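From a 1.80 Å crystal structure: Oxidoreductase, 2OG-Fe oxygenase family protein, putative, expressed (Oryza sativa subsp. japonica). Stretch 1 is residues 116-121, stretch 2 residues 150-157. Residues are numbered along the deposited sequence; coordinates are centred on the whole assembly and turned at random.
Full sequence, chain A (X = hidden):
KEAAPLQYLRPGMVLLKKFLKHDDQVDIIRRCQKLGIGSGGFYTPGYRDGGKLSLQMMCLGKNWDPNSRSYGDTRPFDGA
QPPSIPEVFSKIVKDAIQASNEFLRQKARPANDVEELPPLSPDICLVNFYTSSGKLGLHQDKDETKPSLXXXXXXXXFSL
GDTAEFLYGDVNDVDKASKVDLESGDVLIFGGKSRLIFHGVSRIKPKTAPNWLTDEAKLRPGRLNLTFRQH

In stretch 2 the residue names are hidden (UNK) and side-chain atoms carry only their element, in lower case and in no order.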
# COMPACT_ATOMS: atom_id res chain seq x y z
N GLU A 116 -18.21 -6.76 -5.17
CA GLU A 116 -18.11 -5.32 -5.24
C GLU A 116 -17.32 -4.82 -4.03
O GLU A 116 -17.67 -5.15 -2.90
CB GLU A 116 -19.49 -4.68 -5.26
CG GLU A 116 -19.50 -3.24 -5.72
CD GLU A 116 -20.92 -2.70 -5.89
OE1 GLU A 116 -21.85 -3.24 -5.25
OE2 GLU A 116 -21.11 -1.76 -6.68
N LEU A 117 -16.28 -4.05 -4.29
CA LEU A 117 -15.50 -3.47 -3.20
C LEU A 117 -16.20 -2.21 -2.67
O LEU A 117 -16.69 -1.40 -3.46
CB LEU A 117 -14.11 -3.11 -3.69
CG LEU A 117 -13.17 -4.28 -3.92
CD1 LEU A 117 -12.13 -3.89 -4.96
CD2 LEU A 117 -12.51 -4.72 -2.61
N PRO A 118 -16.25 -2.02 -1.36
CA PRO A 118 -16.82 -0.78 -0.81
C PRO A 118 -16.00 0.42 -1.22
O PRO A 118 -14.79 0.30 -1.52
CB PRO A 118 -16.76 -1.00 0.71
CG PRO A 118 -16.55 -2.47 0.90
CD PRO A 118 -15.77 -2.93 -0.31
N PRO A 119 -16.59 1.61 -1.26
CA PRO A 119 -15.82 2.81 -1.59
C PRO A 119 -14.82 3.13 -0.49
O PRO A 119 -14.89 2.63 0.63
CB PRO A 119 -16.88 3.90 -1.71
CG PRO A 119 -17.96 3.44 -0.79
CD PRO A 119 -17.99 1.94 -0.91
N LEU A 120 -13.86 3.99 -0.84
CA LEU A 120 -12.85 4.39 0.13
C LEU A 120 -12.64 5.89 0.06
O LEU A 120 -12.49 6.45 -1.03
CB LEU A 120 -11.51 3.67 -0.10
CG LEU A 120 -10.53 3.61 1.06
CD1 LEU A 120 -11.06 2.73 2.18
CD2 LEU A 120 -9.14 3.13 0.57
N SER A 121 -12.64 6.53 1.23
CA SER A 121 -12.22 7.91 1.38
C SER A 121 -11.03 7.89 2.33
O SER A 121 -11.18 8.13 3.53
CB SER A 121 -13.37 8.78 1.89
OG SER A 121 -14.44 8.76 0.96
N UNK A 150 -15.23 -3.94 9.88
CA UNK A 150 -16.43 -4.75 9.73
C UNK A 150 -17.08 -4.52 8.37
O UNK A 150 -17.64 -5.45 7.78
n UNK A 150 -19.02 -6.33 10.33
c UNK A 150 -20.00 -4.41 10.64
c UNK A 150 -20.31 -6.53 10.18
n UNK A 150 -20.93 -5.38 10.35
c UNK A 150 -17.42 -4.45 10.86
c UNK A 150 -18.79 -5.00 10.62
N UNK A 151 -17.02 -3.29 7.87
CA UNK A 151 -17.56 -3.00 6.55
C UNK A 151 -16.64 -3.47 5.42
O UNK A 151 -17.05 -3.43 4.25
c UNK A 151 -18.98 -1.00 7.27
c UNK A 151 -19.20 0.48 7.01
n UNK A 151 -20.39 0.88 9.18
c UNK A 151 -20.47 1.00 7.69
c UNK A 151 -17.82 -1.50 6.43
N UNK A 152 -15.44 -3.93 5.74
CA UNK A 152 -14.53 -4.38 4.70
C UNK A 152 -13.95 -3.28 3.84
O UNK A 152 -13.51 -3.56 2.72
N UNK A 153 -13.91 -2.05 4.34
CA UNK A 153 -13.34 -0.95 3.59
C UNK A 153 -11.93 -1.31 3.13
O UNK A 153 -11.09 -1.69 3.96
c UNK A 153 -14.52 1.21 4.52
c UNK A 153 -13.29 0.32 4.43
c UNK A 153 -14.43 2.11 5.73
c UNK A 153 -15.80 0.43 4.50
N UNK A 154 -11.63 -1.20 1.84
CA UNK A 154 -10.42 -1.81 1.30
C UNK A 154 -9.14 -1.07 1.67
O UNK A 154 -9.14 0.12 2.00
c UNK A 154 -12.43 -0.51 0.81
c UNK A 154 -10.64 -1.76 -0.21
c UNK A 154 -11.52 -0.57 -0.41
N UNK A 155 -8.05 -1.82 1.59
CA UNK A 155 -6.69 -1.27 1.57
C UNK A 155 -6.29 -1.11 0.12
O UNK A 155 -6.44 -2.04 -0.67
c UNK A 155 -4.28 -1.69 2.24
c UNK A 155 -6.19 -2.49 3.74
c UNK A 155 -5.72 -2.22 2.29
N UNK A 156 -5.78 0.07 -0.25
CA UNK A 156 -5.33 0.33 -1.62
C UNK A 156 -3.84 0.66 -1.57
O UNK A 156 -3.45 1.62 -0.91
c UNK A 156 -7.60 1.14 -2.35
c UNK A 156 -6.11 1.48 -2.28
c UNK A 156 -5.55 1.78 -3.67
N UNK A 157 -3.03 -0.10 -2.31
CA UNK A 157 -1.57 -0.05 -2.20
C UNK A 157 -0.93 0.26 -3.55
O UNK A 157 -1.12 -0.49 -4.51
c UNK A 157 -1.05 -1.38 -1.65
o UNK A 157 0.34 -1.53 -1.87

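Position 150 carries one carbon followed by a five-membered ring of three carbons and two nitrogens, and it touches nothing on stretch 1; the ring is the imidazole of a histidine. His-150 is helical and exposed, and its side chain is out of reach of stretch 1. At position 151, four carbons in a row end in a nitrogen, and the backbone O of this position lies 3.5 Å from CG of Pro-118; the unbranched chain identifies lysine. The CA-to-CB bond of Lys-151 points sideways and the end of the chain leads away, so its contact comes from the backbone.

Position 152 has no side-chain atoms, and its carbonyl O also meets the proline ring, 3.7 Å from CG of Pro-118; it is therefore glycine. Gly-152 is the first residue to leave helical phi/psi, with phi/psi of 71/23 in a Schellman motif; positive phi by itself favours glycine.

Four carbons, forked at the second, occupy position 153 and touch Pro-118, Pro-119 and Leu-120. The fork beyond CB indicates leucine rather than isoleucine, which would branch at CB itself. Leu-153 is directed sideways, yet it touches three residues: its CD1 is 4.2 Å from CB of Pro-118, its CG is 4.2 Å from O of Pro-119, and its CB is 4.0 Å from CD1 of Leu-120.

At position 154, three carbons close a ring onto the backbone N and pack on Leu-117, Pro-118 and Leu-120; the ring defines proline. Pro-154 points toward stretch 1 and has the largest covered area of its stretch. Its CD lies 3.8 Å from CD1 of Leu-120 and 4.3 Å from CD of Pro-118, while its CB is 4.2 Å from CD2 of Leu-117.

Position 155 has one carbon carrying two more, the short fork of a valine. Val-155 points away from stretch 1 and makes no contact. The same three-carbon fork recurs at position 156, here packed against Leu-120, and is again valine. Successive strand side chains alternate, so Val-156 points toward stretch 1 and brings CG2 to 3.9 Å from CD2 of Leu-120. Position 157 has one carbon and one oxygen, neither touching stretch 1, a serine. The OG of Ser-157 is hydrogen-bonded elsewhere in the structure.

The contact is apolar packing without a hydrogen bond between the stretches, and it buries 339 Å² in total. Pro-118 sits against the backbone leaving the helix, whereas Leu-120 reaches across Leu-153 and Pro-154 to Val-156. Packing has a polar cost: O of Pro-118 approaches CD of Pro-154 at 3.4 Å and is buried without a partner. Proline has no amide hydrogen to offer, so position 154 cannot supply a backbone donor to that carbonyl.

Stretch 2 150-157: HKGLPVVS
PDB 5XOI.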